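Local coordinates for flavin-nucleotide-binding protein (PDB 6RK0) that acts as a low-potential terminal oxidase, the flavocytochrome Anf3, which carries FAD and haem b and is associated with the iron-only nitrogenase, at the interface of chains A and B. Numbering follows the deposited sequence. Chains: chain A/B, Uncharacterized protein.

Contact 1: the interface of chains A and B. Residues chain A 195-199; chain B 197-200, 224.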
loop_
_atom_site.group_PDB
_atom_site.type_symbol
_atom_site.label_atom_id
_atom_site.label_comp_id
_atom_site.label_asym_id
_atom_site.label_seq_id
_atom_site.Cartn_x
_atom_site.Cartn_y
_atom_site.Cartn_z
ATOM N N PRO A 195 10.472 -0.424 -14.686
ATOM C CA PRO A 195 10.649 0.170 -13.359
ATOM C C PRO A 195 9.468 1.039 -12.987
ATOM O O PRO A 195 8.872 1.711 -13.835
ATOM C CB PRO A 195 11.917 1.014 -13.489
ATOM C CG PRO A 195 12.617 0.499 -14.746
ATOM C CD PRO A 195 11.473 0.060 -15.643
ATOM N N ILE A 196 9.168 1.053 -11.679
ATOM C CA ILE A 196 8.059 1.834 -11.096
ATOM C C ILE A 196 8.636 2.559 -9.889
ATOM O O ILE A 196 9.383 1.954 -9.109
ATOM C CB ILE A 196 6.929 0.881 -10.635
ATOM C CG1 ILE A 196 6.319 0.139 -11.825
ATOM C CG2 ILE A 196 5.873 1.625 -9.782
ATOM C CD1 ILE A 196 5.453 -1.063 -11.439
ATOM N N ARG A 197 8.237 3.815 -9.690
ATOM C CA ARG A 197 8.628 4.523 -8.482
ATOM C C ARG A 197 7.601 5.598 -8.169
ATOM O O ARG A 197 6.841 6.039 -9.033
ATOM C CB ARG A 197 10.009 5.162 -8.624
ATOM C CG ARG A 197 10.052 6.228 -9.676
ATOM C CD ARG A 197 11.441 6.761 -9.826
ATOM N NE ARG A 197 11.487 7.810 -10.820
ATOM C CZ ARG A 197 12.616 8.306 -11.323
ATOM N NH1 ARG A 197 13.788 7.848 -10.909
ATOM N NH2 ARG A 197 12.579 9.241 -12.260
ATOM N N TYR A 198 7.638 6.080 -6.926
ATOM C CA TYR A 198 6.912 7.309 -6.621
ATOM C C TYR A 198 7.638 8.508 -7.220
ATOM O O TYR A 198 8.864 8.575 -7.253
ATOM C CB TYR A 198 6.800 7.498 -5.111
ATOM C CG TYR A 198 5.694 6.727 -4.456
ATOM C CD1 TYR A 198 4.360 6.963 -4.798
ATOM C CD2 TYR A 198 5.954 5.779 -3.474
ATOM C CE1 TYR A 198 3.319 6.285 -4.187
ATOM C CE2 TYR A 198 4.927 5.108 -2.852
ATOM C CZ TYR A 198 3.602 5.357 -3.193
ATOM O OH TYR A 198 2.568 4.711 -2.559
ATOM N N GLN A 199 6.839 9.490 -7.633
ATOM C CA GLN A 199 7.308 10.783 -8.115
ATOM C C GLN A 199 6.586 11.878 -7.346
ATOM O O GLN A 199 5.376 11.832 -7.171
ATOM C CB GLN A 199 6.967 10.904 -9.629
ATOM C CG GLN A 199 7.409 12.222 -10.242
ATOM C CD GLN A 199 7.105 12.297 -11.711
ATOM O OE1 GLN A 199 6.091 11.767 -12.175
ATOM N NE2 GLN A 199 7.980 12.979 -12.462
ATOM N N ARG B 197 2.575 10.786 -7.266
ATOM C CA ARG B 197 1.972 9.802 -8.154
ATOM C C ARG B 197 2.972 8.702 -8.434
ATOM O O ARG B 197 4.180 8.876 -8.261
ATOM C CB ARG B 197 1.519 10.411 -9.471
ATOM C CG ARG B 197 2.651 10.941 -10.336
ATOM C CD ARG B 197 2.112 11.585 -11.570
ATOM N NE ARG B 197 3.206 12.016 -12.406
ATOM C CZ ARG B 197 3.059 12.836 -13.440
ATOM N NH1 ARG B 197 1.852 13.306 -13.747
ATOM N NH2 ARG B 197 4.119 13.195 -14.145
ATOM N N TYR B 198 2.471 7.564 -8.910
ATOM C CA TYR B 198 3.370 6.571 -9.507
ATOM C C TYR B 198 3.883 7.051 -10.858
ATOM O O TYR B 198 3.151 7.683 -11.654
ATOM C CB TYR B 198 2.633 5.248 -9.704
ATOM C CG TYR B 198 2.555 4.402 -8.455
ATOM C CD1 TYR B 198 3.734 3.929 -7.827
ATOM C CD2 TYR B 198 1.344 4.019 -7.905
ATOM C CE1 TYR B 198 3.687 3.089 -6.702
ATOM C CE2 TYR B 198 1.282 3.180 -6.816
ATOM C CZ TYR B 198 2.453 2.726 -6.205
ATOM O OH TYR B 198 2.377 1.890 -5.124
ATOM N N GLN B 199 5.133 6.698 -11.135
ATOM C CA GLN B 199 5.783 6.932 -12.408
ATOM C C GLN B 199 6.326 5.592 -12.914
ATOM O O GLN B 199 6.940 4.835 -12.170
ATOM C CB GLN B 199 6.956 7.930 -12.240
ATOM C CG GLN B 199 7.721 8.228 -13.519
ATOM C CD GLN B 199 8.832 9.236 -13.286
ATOM O OE1 GLN B 199 9.455 9.243 -12.210
ATOM N NE2 GLN B 199 9.117 10.060 -14.294
ATOM N N VAL B 200 6.105 5.337 -14.200
ATOM C CA VAL B 200 6.657 4.195 -14.896
ATOM C C VAL B 200 7.806 4.680 -15.772
ATOM O O VAL B 200 7.681 5.708 -16.449
ATOM C CB VAL B 200 5.534 3.557 -15.726
ATOM C CG1 VAL B 200 6.045 2.678 -16.777
ATOM C CG2 VAL B 200 4.544 2.858 -14.855
ATOM N N LEU B 224 0.075 2.689 -14.135
ATOM C CA LEU B 224 -0.583 2.526 -12.842
ATOM C C LEU B 224 -0.652 3.877 -12.161
ATOM O O LEU B 224 0.134 4.784 -12.461
ATOM C CB LEU B 224 0.101 1.520 -11.907
ATOM C CG LEU B 224 1.383 1.954 -11.167
ATOM C CD1 LEU B 224 1.739 0.926 -10.127
ATOM C CD2 LEU B 224 2.535 2.205 -12.112
#

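Contact 2: the interface of chains A and B. Residues chain A 201-204; chain B 193, 195.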
loop_
_atom_site.group_PDB
_atom_site.type_symbol
_atom_site.label_atom_id
_atom_site.label_comp_id
_atom_site.label_asym_id
_atom_site.label_seq_id
_atom_site.Cartn_x
_atom_site.Cartn_y
_atom_site.Cartn_z
ATOM N N LEU A 201 5.748 15.912 -7.414
ATOM C CA LEU A 201 5.646 17.007 -8.360
ATOM C C LEU A 201 5.842 18.330 -7.640
ATOM O O LEU A 201 5.809 18.389 -6.405
ATOM C CB LEU A 201 4.289 16.944 -9.063
ATOM C CG LEU A 201 4.051 15.667 -9.884
ATOM C CD1 LEU A 201 2.671 15.706 -10.510
ATOM C CD2 LEU A 201 5.119 15.461 -10.952
ATOM N N PRO A 202 6.019 19.431 -8.378
ATOM C CA PRO A 202 6.214 20.738 -7.731
ATOM C C PRO A 202 5.038 21.095 -6.838
ATOM O O PRO A 202 3.882 20.834 -7.172
ATOM C CB PRO A 202 6.310 21.711 -8.921
ATOM C CG PRO A 202 6.910 20.858 -10.033
ATOM C CD PRO A 202 6.233 19.508 -9.839
ATOM N N PRO A 203 5.289 21.753 -5.717
ATOM C CA PRO A 203 4.195 22.113 -4.812
ATOM C C PRO A 203 3.226 23.092 -5.438
ATOM O O PRO A 203 3.597 23.945 -6.241
ATOM C CB PRO A 203 4.911 22.712 -3.602
ATOM C CG PRO A 203 6.292 22.124 -3.667
ATOM C CD PRO A 203 6.603 22.057 -5.135
ATOM N N GLU A 204 1.972 22.962 -5.043
ATOM C CA GLU A 204 0.897 23.801 -5.526
ATOM C C GLU A 204 0.363 24.635 -4.379
ATOM O O GLU A 204 -0.185 24.095 -3.414
ATOM C CB GLU A 204 -0.194 22.916 -6.107
ATOM C CG GLU A 204 0.443 22.178 -7.291
ATOM C CD GLU A 204 -0.492 21.356 -8.074
ATOM O OE1 GLU A 204 -1.696 21.334 -7.787
ATOM O OE2 GLU A 204 0.006 20.655 -8.972
ATOM N N VAL B 193 -0.163 21.919 -1.462
ATOM C CA VAL B 193 -0.192 20.471 -1.666
ATOM C C VAL B 193 1.045 20.093 -2.452
ATOM O O VAL B 193 1.385 20.751 -3.444
ATOM C CB VAL B 193 -1.448 20.028 -2.451
ATOM C CG1 VAL B 193 -1.405 18.526 -2.771
ATOM C CG2 VAL B 193 -2.711 20.341 -1.683
ATOM N N PRO B 195 1.913 17.249 -4.840
ATOM C CA PRO B 195 1.321 16.085 -5.511
ATOM C C PRO B 195 2.302 14.931 -5.539
ATOM O O PRO B 195 3.518 15.108 -5.684
ATOM C CB PRO B 195 1.033 16.582 -6.940
ATOM C CG PRO B 195 1.071 18.104 -6.823
ATOM C CD PRO B 195 2.128 18.368 -5.781
#

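Contact 1: the interface of chains A and B
An antiparallel two-stranded join across the two-fold axis pairs A:Arg197 with B:Gln199, A:Tyr198 with B:Tyr198 and A:Gln199 with B:Arg197. Both partners come from strand 192-200. The backbone nitrogen of B:Gln199 donates to A:Arg197 O at 2.8 Å, and A:Arg197 N donates to B:Gln199 O at 3.0 Å. The same pair of bonds recurs between A:Gln199 and B:Arg197.

On one side of the strands, A:Arg197 and B:Gln199 run alongside each other and point the same way. CG of A:Arg197 sits between its backbone N and carbonyl carbon (chi1 64°), and the chain then runs extended to NE. The guanidinium meets the amide oxygen side-on. NE donates to B:Gln199 OE1 at 2.8 Å and NH2 to the same oxygen at 3.1 Å. The oxygen lies in the guanidinium plane, but both nitrogens reach it from one face of the amide, above its plane. The two groups are turned 45° apart. An alanine in place of A:Arg197 would probably leave B:Gln199 OE1 without this pair of donors and its amide freer to turn.

Between the two arginines, the amides of A:Gln199 and B:Gln199 stack, their planes 18° apart. CD of A:Gln199 lies 3.9 Å from CD of B:Gln199. The stacking is likely to limit how far either amide can turn.

The other side of the strands is mainly apolar. The tyrosine rings of A:Tyr198 and B:Tyr198 meet rim over rim. Within chain B, the B:Leu224 CD1 methyl lies over the rim of the opposite face of the B:Tyr198 ring. A:Ile196 crosses that ring at a slant, with its CG2 methyl 3.7 Å from B:Tyr198 CD1.

Contact 2: the interface of chains A and B
B:Pro195 forms the apolar centre, with its ring packed between A:Leu201 and A:Glu204. The side chain of A:Leu201 crosses the proline at about a right angle. A:Leu201 CB lies 3.9 Å from B:Pro195 CB. The methyl CD1 of A:Leu201 touches the same ring carbon at 4.0 Å.

A:Glu204 comes to the tip of the ring with its carboxylate end. Its CG is anti to the carbonyl carbon (chi1 -63°), and the chain is extended beyond it. This carries CD to 3.8 Å from B:Pro195 CG. The carboxylate oxygen OE2 is also near that carbon. These are van der Waals contacts, and the acid uses its length as packing here. The carbonyl oxygen of A:Pro202 sits against another ring carbon, B:Pro195 CD. The ring is thus bordered by both side chain and backbone of chain A.

Backbone hydrogen bonds form the polar rim. A:Leu201 N donates to B:Pro195 O at 2.9 Å. The bond is nearly straight at the hydrogen (174°), although the donor is tilted from the carbonyl plane. Farther along, A:Glu204 and B:Val193 form an antiparallel bridge. A:Glu204 N donates to B:Val193 O at 2.8 Å, and B:Val193 N returns a bond to A:Glu204 O at 2.9 Å. The proline nitrogens of A:Pro202 and A:Pro203, within the intervening loop, have no hydrogen to donate.

The site fastens the segment after strand 192-200 of one subunit, including strand 204-205, along the start of that strand in the other. It extends the pairing between the two subunits and is likely to steady the two-chain assembly seen here.

The C-alpha centres of contact 1 and contact 2 are about 16 Å apart. Both draw on strand 192-200 of chain B. Contact 1 uses its later residues, around the two-fold axis, and contact 2 its beginning. In chain A the polypeptide runs directly from contact 1 into the loop of contact 2. Pairing therefore continues outward from the axis. Two-fold symmetry gives contact 2 a twin with the chains exchanged, while contact 1 straddles the axis. Together they pair segments of the two chains reciprocally, which plausibly supports a dimer, although the structure alone does not prove the oligomeric state in solution.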